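Local coordinates for extracellular solute-binding protein family 1 (Pseudothermotoga lettingae, PDB 5CI5) that binds alpha-D-tagatopyranose and probably delivers it, or a related sugar, to an ABC transporter as its extracellular solute-binding component, at residues Tyr196-Tyr201 against Ala286-Asp291; Gly205-Asp210 against Pro377-Gln382. One frame throughout, in Å; residues are numbered along the deposited sequence.

Interactions 1 and 2 lie about 16 Å apart, centre to centre, and both involve helix 190-202 or the loop that leaves it. In interaction 1 the helix packs through M198 and F199 on the loop after strand 283-286; in interaction 2 the following loop, 205-210, packs on helix 376-391. Two probable hydrogen bonds tie them together: L200 O to G205 N at 2.9 Å and Y201 OH to L207 N at 3.0 Å. Neither contact touches the sugar: the M198 side chain is about 10 Å and that of L207 about 12 Å from the bound tagatose. Helix 190-202 itself reaches the pocket through E190 and L194, one or more turns before M198.

Interaction 1 of 2, residues Tyr196-Tyr201 against Ala286-Asp291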
ATOM      1  N   TYR A 196     -11.590   3.258   0.112  1.00  8.69           N
ATOM      2  CA  TYR A 196     -12.887   2.812  -0.326  1.00  5.92           C
ATOM      3  C   TYR A 196     -12.966   1.274  -0.412  1.00  7.43           C
ATOM      4  O   TYR A 196     -13.949   0.669   0.036  1.00  7.72           O
ATOM      5  CB  TYR A 196     -13.259   3.442  -1.675  1.00  7.67           C
ATOM      6  CG  TYR A 196     -14.580   2.897  -2.150  1.00  6.03           C
ATOM      7  CD1 TYR A 196     -15.765   3.200  -1.461  1.00  7.81           C
ATOM      8  CD2 TYR A 196     -14.647   2.056  -3.227  1.00  5.07           C
ATOM      9  CE1 TYR A 196     -16.973   2.661  -1.855  1.00  8.84           C
ATOM     10  CE2 TYR A 196     -15.854   1.524  -3.635  1.00  8.07           C
ATOM     11  CZ  TYR A 196     -17.000   1.839  -2.946  1.00  7.39           C
ATOM     12  OH  TYR A 196     -18.206   1.286  -3.357  1.00 11.04           O
HETATM   13  N   MSE A 197     -11.938   0.638  -0.974  1.00  5.89           N
HETATM   14  CA  MSE A 197     -11.898  -0.820  -1.062  1.00  9.72           C
HETATM   15  C   MSE A 197     -11.982  -1.475   0.304  1.00  7.23           C
HETATM   16  O   MSE A 197     -12.691  -2.472   0.454  1.00  8.39           O
HETATM   17  CB  MSE A 197     -10.632  -1.303  -1.778  1.00  8.42           C
HETATM   18  CG  MSE A 197     -10.666  -1.074  -3.261  1.00  7.20           C
HETATM   19 SE   MSE A 197      -9.023  -1.686  -4.142  0.76 11.20          SE
HETATM   20  CE  MSE A 197      -9.247  -3.620  -3.829  1.00 11.12           C
HETATM   21  N   MSE A 198     -11.258  -0.944   1.290  1.00  5.93           N
HETATM   22  CA  MSE A 198     -11.349  -1.481   2.658  1.00  5.22           C
HETATM   23  C   MSE A 198     -12.798  -1.494   3.141  1.00  7.55           C
HETATM   24  O   MSE A 198     -13.253  -2.500   3.687  1.00  9.19           O
HETATM   25  CB  MSE A 198     -10.457  -0.681   3.624  1.00  6.96           C
HETATM   26  CG  MSE A 198      -8.998  -0.900   3.395  1.00  6.19           C
HETATM   27 SE   MSE A 198      -8.444  -2.640   4.079  0.74 11.32          SE
HETATM   28  CE  MSE A 198      -8.503  -2.220   5.974  1.00 10.07           C
ATOM     29  N   PHE A 199     -13.528  -0.398   2.917  1.00  7.77           N
ATOM     30  CA  PHE A 199     -14.919  -0.327   3.360  1.00  7.63           C
ATOM     31  C   PHE A 199     -15.867  -1.171   2.475  1.00  5.97           C
ATOM     32  O   PHE A 199     -16.807  -1.789   2.981  1.00  9.66           O
ATOM     33  CB  PHE A 199     -15.365   1.136   3.400  1.00  7.27           C
ATOM     34  CG  PHE A 199     -14.863   1.889   4.622  1.00  5.26           C
ATOM     35  CD1 PHE A 199     -13.512   2.047   4.868  1.00  5.63           C
ATOM     36  CD2 PHE A 199     -15.759   2.414   5.535  1.00  8.15           C
ATOM     37  CE1 PHE A 199     -13.078   2.743   5.998  1.00  4.91           C
ATOM     38  CE2 PHE A 199     -15.336   3.083   6.658  1.00  7.65           C
ATOM     39  CZ  PHE A 199     -13.984   3.238   6.897  1.00  5.96           C
ATOM     40  N   LEU A 200     -15.618  -1.195   1.171  1.00  5.64           N
ATOM     41  CA  LEU A 200     -16.398  -1.999   0.220  1.00  6.90           C
ATOM     42  C   LEU A 200     -16.370  -3.476   0.593  1.00  8.42           C
ATOM     43  O   LEU A 200     -17.411  -4.120   0.690  1.00  9.19           O
ATOM     44  CB  LEU A 200     -15.827  -1.807  -1.183  1.00  7.43           C
ATOM     45  CG  LEU A 200     -16.378  -2.656  -2.324  1.00  9.12           C
ATOM     46  CD1 LEU A 200     -17.837  -2.357  -2.625  1.00 10.49           C
ATOM     47  CD2 LEU A 200     -15.497  -2.459  -3.576  1.00 11.48           C
ATOM     48  N   TYR A 201     -15.167  -4.008   0.800  1.00  8.81           N
ATOM     49  CA  TYR A 201     -15.012  -5.406   1.152  1.00  7.97           C
ATOM     50  C   TYR A 201     -15.516  -5.651   2.577  1.00  9.82           C
ATOM     51  O   TYR A 201     -16.093  -6.719   2.836  1.00 10.47           O
ATOM     52  CB  TYR A 201     -13.547  -5.859   0.937  1.00  8.73           C
ATOM     53  CG  TYR A 201     -13.263  -6.130  -0.539  1.00  9.69           C
ATOM     54  CD1 TYR A 201     -12.877  -5.108  -1.408  1.00  7.50           C
ATOM     55  CD2 TYR A 201     -13.430  -7.403  -1.082  1.00 10.24           C
ATOM     56  CE1 TYR A 201     -12.659  -5.344  -2.745  1.00  9.16           C
ATOM     57  CE2 TYR A 201     -13.211  -7.643  -2.446  1.00  9.70           C
ATOM     58  CZ  TYR A 201     -12.833  -6.607  -3.270  1.00 10.16           C
ATOM     59  OH  TYR A 201     -12.617  -6.795  -4.634  1.00  9.57           O
ATOM     60  N   ALA A 286      -4.717  -3.369  14.334  1.00 10.24           N
ATOM     61  CA  ALA A 286      -5.760  -4.356  14.533  1.00  7.71           C
ATOM     62  C   ALA A 286      -6.457  -4.567  13.217  1.00 10.03           C
ATOM     63  O   ALA A 286      -6.403  -3.706  12.334  1.00  8.99           O
ATOM     64  CB  ALA A 286      -6.757  -3.903  15.582  1.00 10.77           C
ATOM     65  N   LEU A 287      -7.130  -5.697  13.080  1.00 10.09           N
ATOM     66  CA  LEU A 287      -8.019  -5.881  11.949  1.00  9.96           C
ATOM     67  C   LEU A 287      -8.932  -4.655  11.818  1.00  6.41           C
ATOM     68  O   LEU A 287      -9.516  -4.199  12.801  1.00 10.01           O
ATOM     69  CB  LEU A 287      -8.847  -7.144  12.146  1.00 11.54           C
ATOM     70  CG  LEU A 287      -9.868  -7.506  11.074  1.00  8.72           C
ATOM     71  CD1 LEU A 287      -9.210  -7.772   9.725  1.00 10.55           C
ATOM     72  CD2 LEU A 287     -10.639  -8.741  11.528  1.00 13.35           C
ATOM     73  N   HIS A 288      -9.052  -4.100  10.613  1.00  7.99           N
ATOM     74  CA  HIS A 288      -9.854  -2.903  10.497  1.00  8.32           C
ATOM     75  C   HIS A 288     -11.307  -3.249  10.857  1.00  7.57           C
ATOM     76  O   HIS A 288     -11.829  -4.314  10.479  1.00  8.90           O
ATOM     77  CB  HIS A 288      -9.780  -2.297   9.095  1.00  6.82           C
ATOM     78  CG  HIS A 288     -10.292  -0.886   9.008  1.00  7.98           C
ATOM     79  ND1 HIS A 288     -11.632  -0.581   8.922  1.00  7.06           N
ATOM     80  CD2 HIS A 288      -9.633   0.296   8.959  1.00  6.26           C
ATOM     81  CE1 HIS A 288     -11.777   0.729   8.825  1.00  7.93           C
ATOM     82  NE2 HIS A 288     -10.573   1.288   8.868  1.00  8.05           N
ATOM     83  N   PRO A 289     -11.965  -2.363  11.610  1.00  9.49           N
ATOM     84  CA  PRO A 289     -13.397  -2.555  11.865  1.00  9.57           C
ATOM     85  C   PRO A 289     -14.187  -2.838  10.584  1.00  8.12           C
ATOM     86  O   PRO A 289     -13.905  -2.253   9.525  1.00  8.61           O
ATOM     87  CB  PRO A 289     -13.817  -1.218  12.484  1.00 10.09           C
ATOM     88  CG  PRO A 289     -12.582  -0.761  13.192  1.00 11.43           C
ATOM     89  CD  PRO A 289     -11.444  -1.160  12.287  1.00  8.56           C
ATOM     90  N   TYR A 290     -15.168  -3.729  10.686  1.00  8.50           N
ATOM     91  CA  TYR A 290     -15.917  -4.146   9.505  1.00  7.61           C
ATOM     92  C   TYR A 290     -17.414  -4.232   9.811  1.00 10.86           C
ATOM     93  O   TYR A 290     -17.855  -4.074  10.964  1.00 11.83           O
ATOM     94  CB  TYR A 290     -15.360  -5.477   8.964  1.00  9.09           C
ATOM     95  CG  TYR A 290     -15.494  -6.656   9.906  1.00 10.11           C
ATOM     96  CD1 TYR A 290     -16.622  -7.460   9.891  1.00 13.96           C
ATOM     97  CD2 TYR A 290     -14.484  -6.972  10.790  1.00 11.97           C
ATOM     98  CE1 TYR A 290     -16.737  -8.547  10.747  1.00 18.25           C
ATOM     99  CE2 TYR A 290     -14.591  -8.051  11.647  1.00 15.17           C
ATOM    100  CZ  TYR A 290     -15.722  -8.837  11.615  1.00 23.31           C
ATOM    101  OH  TYR A 290     -15.830  -9.913  12.460  1.00 27.46           O
ATOM    102  N   ASP A 291     -18.183  -4.446   8.747  1.00 11.89           N
ATOM    103  CA  ASP A 291     -19.634  -4.500   8.764  1.00 11.16           C
ATOM    104  C   ASP A 291     -20.069  -5.964   8.599  1.00 12.74           C
ATOM    105  O   ASP A 291     -20.303  -6.665   9.591  1.00 16.20           O
ATOM    106  CB  ASP A 291     -20.181  -3.610   7.639  1.00 13.23           C
ATOM    107  CG  ASP A 291     -21.675  -3.748   7.443  1.00 17.87           C
ATOM    108  OD1 ASP A 291     -22.399  -3.845   8.456  1.00 18.16           O
ATOM    109  OD2 ASP A 291     -22.122  -3.735   6.275  1.00 17.31           O
TER
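The apolar contacts of this buried interface gather round one residue, H288, which M198 and F199 approach from successive positions of helix 190-202. M198 is a selenomethionine whose chain bends at chi2 and chi3, bringing its methyl round to the base of the histidine: CE lies 3.4 Å from H288 CB and 3.8 Å from H288 CG. F199 meets the far end of the same side chain, with its CE1 3.7 Å from H288 CE1. The two rings form an oblique aromatic pair, planes at 63° and centroids 5.4 Å apart.

Polar bonds fix the imidazole's rotation. H288 ND1 donates to P289 O at 2.9 Å, a nearly straight bond (161°) that reaches a carbonyl lone pair and runs close to the ring plane. H288 NE2 is hydrogen-bonded to Y182 OH, so both ring nitrogens have partners although the residue is buried.

Beyond the histidine, F199 meets Y229 edge-to-face and also packs against W162. The whole is an aromatic-rich core contact of one lobe of an SBP_bac_1 binding protein, where a helix rests on the loop leaving the antiparallel sheet that contains strand 283-286.

Interaction 2 of 2, residues Gly205-Asp210 against Pro377-Gln382; sequences GKLLTD and PQISEQ
Packing of a loop on a helix makes this contact: segment 205-210, between helices 190-202 and 220-234, sets L207 and L208 against I379 in the first turn of helix 376-391. I379 receives both, one on each branch. L208 and the longer branch of I379 reach toward each other tip to tip, L208 CD1 lying 4.1 Å from I379 CD1. With I379 CG1 anti to the carbonyl carbon (chi1 -69°) and the branch extended beyond it (chi2 171°), the terminal methyl is carried out to the leucine. L207 takes the shorter branch, its CD2 4.4 Å from I379 CG2. The contact is purely apolar and fairly light: the two segments bury 109 Å² between them, and even the nearest CA atoms, those of L207 and I379, are 9.5 Å apart.

Other parts of the chain close round the three side chains. Helix 397-413 packs on L208 through V408 and on I379 through L412, while P371 from the loop before helix 376-391 touches both leucines. The contact thus joins the loop between helices 190-202 and 220-234 to the two C-terminal helices.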
ATOM      1  N   GLY A 205     -19.004  -6.306  -0.329  1.00  7.88           N
ATOM      2  CA  GLY A 205     -18.953  -6.031  -1.753  1.00  9.18           C
ATOM      3  C   GLY A 205     -17.629  -6.433  -2.381  1.00 12.65           C
ATOM      4  O   GLY A 205     -16.769  -7.023  -1.722  1.00 10.97           O
ATOM      5  N   LYS A 206     -17.477  -6.101  -3.659  1.00 11.24           N
ATOM      6  CA  LYS A 206     -16.289  -6.438  -4.433  1.00 12.18           C
ATOM      7  C   LYS A 206     -16.081  -5.337  -5.448  1.00 10.27           C
ATOM      8  O   LYS A 206     -17.047  -4.657  -5.837  1.00 10.28           O
ATOM      9  CB  LYS A 206     -16.445  -7.767  -5.175  1.00 20.16           C
ATOM     10  CG  LYS A 206     -16.795  -8.967  -4.328  1.00 37.95           C
ATOM     11  CD  LYS A 206     -17.015 -10.227  -5.201  1.00 40.95           C
ATOM     12  CE  LYS A 206     -17.848  -9.935  -6.456  1.00 51.42           C
ATOM     13  NZ  LYS A 206     -18.311 -11.168  -7.160  1.00 56.43           N
ATOM     14  N   LEU A 207     -14.839  -5.161  -5.902  1.00  9.77           N
ATOM     15  CA  LEU A 207     -14.536  -4.089  -6.849  1.00  8.73           C
ATOM     16  C   LEU A 207     -14.998  -4.441  -8.267  1.00 11.54           C
ATOM     17  O   LEU A 207     -15.848  -3.750  -8.853  1.00  9.14           O
ATOM     18  CB  LEU A 207     -13.035  -3.782  -6.828  1.00  8.68           C
ATOM     19  CG  LEU A 207     -12.623  -2.554  -7.663  1.00  8.61           C
ATOM     20  CD1 LEU A 207     -13.072  -1.253  -7.043  1.00 11.25           C
ATOM     21  CD2 LEU A 207     -11.125  -2.552  -7.866  1.00 10.61           C
ATOM     22  N   LEU A 208     -14.428  -5.509  -8.816  1.00 11.36           N
ATOM     23  CA  LEU A 208     -14.872  -6.073 -10.089  1.00  9.82           C
ATOM     24  C   LEU A 208     -15.451  -7.455  -9.905  1.00 14.57           C
ATOM     25  O   LEU A 208     -15.265  -8.102  -8.862  1.00 13.27           O
ATOM     26  CB  LEU A 208     -13.699  -6.148 -11.071  1.00  9.80           C
ATOM     27  CG  LEU A 208     -12.829  -4.914 -11.329  1.00  8.57           C
ATOM     28  CD1 LEU A 208     -11.784  -5.245 -12.429  1.00 12.82           C
ATOM     29  CD2 LEU A 208     -13.668  -3.712 -11.738  1.00 12.45           C
ATOM     30  N   THR A 209     -16.156  -7.922 -10.935  1.00 14.04           N
ATOM     31  CA  THR A 209     -16.582  -9.304 -10.966  1.00 12.53           C
ATOM     32  C   THR A 209     -15.348 -10.217 -10.974  1.00 14.99           C
ATOM     33  O   THR A 209     -14.238  -9.782 -11.273  1.00 15.60           O
ATOM     34  CB  THR A 209     -17.488  -9.579 -12.197  1.00 19.02           C
ATOM     35  OG1 THR A 209     -16.801  -9.262 -13.415  1.00 16.34           O
ATOM     36  CG2 THR A 209     -18.755  -8.723 -12.107  1.00 20.46           C
ATOM     37  N   ASP A 210     -15.549 -11.477 -10.598  1.00 17.96           N
ATOM     38  CA  ASP A 210     -14.443 -12.408 -10.437  1.00 21.32           C
ATOM     39  C   ASP A 210     -13.614 -12.591 -11.697  1.00 21.83           C
ATOM     40  O   ASP A 210     -12.410 -12.839 -11.594  1.00 23.66           O
ATOM     41  CB  ASP A 210     -14.967 -13.764  -9.970  1.00 23.21           C
ATOM     42  CG  ASP A 210     -15.458 -13.734  -8.538  1.00 39.70           C
ATOM     43  OD1 ASP A 210     -15.204 -12.727  -7.839  1.00 38.52           O
ATOM     44  OD2 ASP A 210     -16.093 -14.720  -8.110  1.00 45.89           O
ATOM     45  N   PRO A 377      -4.942   0.911 -13.119  1.00 10.88           N
ATOM     46  CA  PRO A 377      -4.729   2.319 -12.744  1.00 10.84           C
ATOM     47  C   PRO A 377      -5.838   3.278 -13.183  1.00 11.07           C
ATOM     48  O   PRO A 377      -6.222   4.164 -12.404  1.00 11.23           O
ATOM     49  CB  PRO A 377      -3.402   2.652 -13.431  1.00 14.75           C
ATOM     50  CG  PRO A 377      -2.657   1.343 -13.363  1.00 15.66           C
ATOM     51  CD  PRO A 377      -3.724   0.290 -13.652  1.00 12.80           C
ATOM     52  N   GLN A 378      -6.382   3.076 -14.381  1.00 13.38           N
ATOM     53  CA  GLN A 378      -7.528   3.861 -14.831  1.00 11.58           C
ATOM     54  C   GLN A 378      -8.765   3.657 -13.955  1.00  8.17           C
ATOM     55  O   GLN A 378      -9.537   4.595 -13.728  1.00 11.24           O
ATOM     56  CB  GLN A 378      -7.881   3.493 -16.272  1.00 15.00           C
ATOM     57  CG  GLN A 378      -6.899   3.967 -17.289  1.00 17.15           C
ATOM     58  CD  GLN A 378      -7.204   3.337 -18.639  1.00 24.97           C
ATOM     59  OE1 GLN A 378      -6.614   2.323 -19.007  1.00 28.38           O
ATOM     60  NE2 GLN A 378      -8.173   3.900 -19.344  1.00 22.21           N
ATOM     61  N   ILE A 379      -8.981   2.419 -13.512  1.00  8.52           N
ATOM     62  CA  ILE A 379     -10.094   2.086 -12.621  1.00 10.83           C
ATOM     63  C   ILE A 379      -9.936   2.821 -11.275  1.00 10.48           C
ATOM     64  O   ILE A 379     -10.883   3.421 -10.769  1.00 10.77           O
ATOM     65  CB  ILE A 379     -10.174   0.548 -12.422  1.00 11.05           C
ATOM     66  CG1 ILE A 379     -10.609  -0.113 -13.736  1.00 10.77           C
ATOM     67  CG2 ILE A 379     -11.120   0.181 -11.257  1.00 11.16           C
ATOM     68  CD1 ILE A 379     -10.508  -1.619 -13.735  1.00 13.14           C
ATOM     69  N   SER A 380      -8.734   2.803 -10.720  1.00  8.43           N
ATOM     70  CA  SER A 380      -8.451   3.477  -9.454  1.00  8.78           C
ATOM     71  C   SER A 380      -8.739   4.979  -9.576  1.00  9.01           C
ATOM     72  O   SER A 380      -9.336   5.594  -8.696  1.00  8.10           O
ATOM     73  CB  SER A 380      -7.009   3.235  -9.026  1.00  8.22           C
ATOM     74  OG  SER A 380      -6.780   3.953  -7.844  1.00  9.95           O
ATOM     75  N   GLU A 381      -8.371   5.559 -10.711  1.00  9.94           N
ATOM     76  CA  GLU A 381      -8.700   6.957 -10.961  1.00 10.31           C
ATOM     77  C   GLU A 381     -10.212   7.229 -10.842  1.00 11.51           C
ATOM     78  O   GLU A 381     -10.612   8.255 -10.312  1.00 10.61           O
ATOM     79  CB  GLU A 381      -8.197   7.383 -12.347  1.00 15.12           C
ATOM     80  CG  GLU A 381      -8.770   8.700 -12.866  1.00 23.46           C
ATOM     81  CD  GLU A 381      -8.443   9.881 -11.978  1.00 28.65           C
ATOM     82  OE1 GLU A 381      -7.520   9.752 -11.153  1.00 28.33           O
ATOM     83  OE2 GLU A 381      -9.109  10.944 -12.110  1.00 26.32           O
ATOM     84  N   GLN A 382     -11.043   6.302 -11.312  1.00  9.16           N
ATOM     85  CA  GLN A 382     -12.494   6.461 -11.196  1.00 10.12           C
ATOM     86  C   GLN A 382     -12.991   6.411  -9.747  1.00  8.91           C
ATOM     87  O   GLN A 382     -13.919   7.138  -9.371  1.00 10.23           O
ATOM     88  CB  GLN A 382     -13.214   5.401 -12.020  1.00 10.76           C
ATOM     89  CG  GLN A 382     -12.962   5.549 -13.506  1.00 12.62           C
ATOM     90  CD  GLN A 382     -13.505   6.872 -14.017  1.00 13.78           C
ATOM     91  OE1 GLN A 382     -14.594   7.302 -13.619  1.00 17.98           O
ATOM     92  NE2 GLN A 382     -12.734   7.544 -14.829  1.00 21.98           N
TER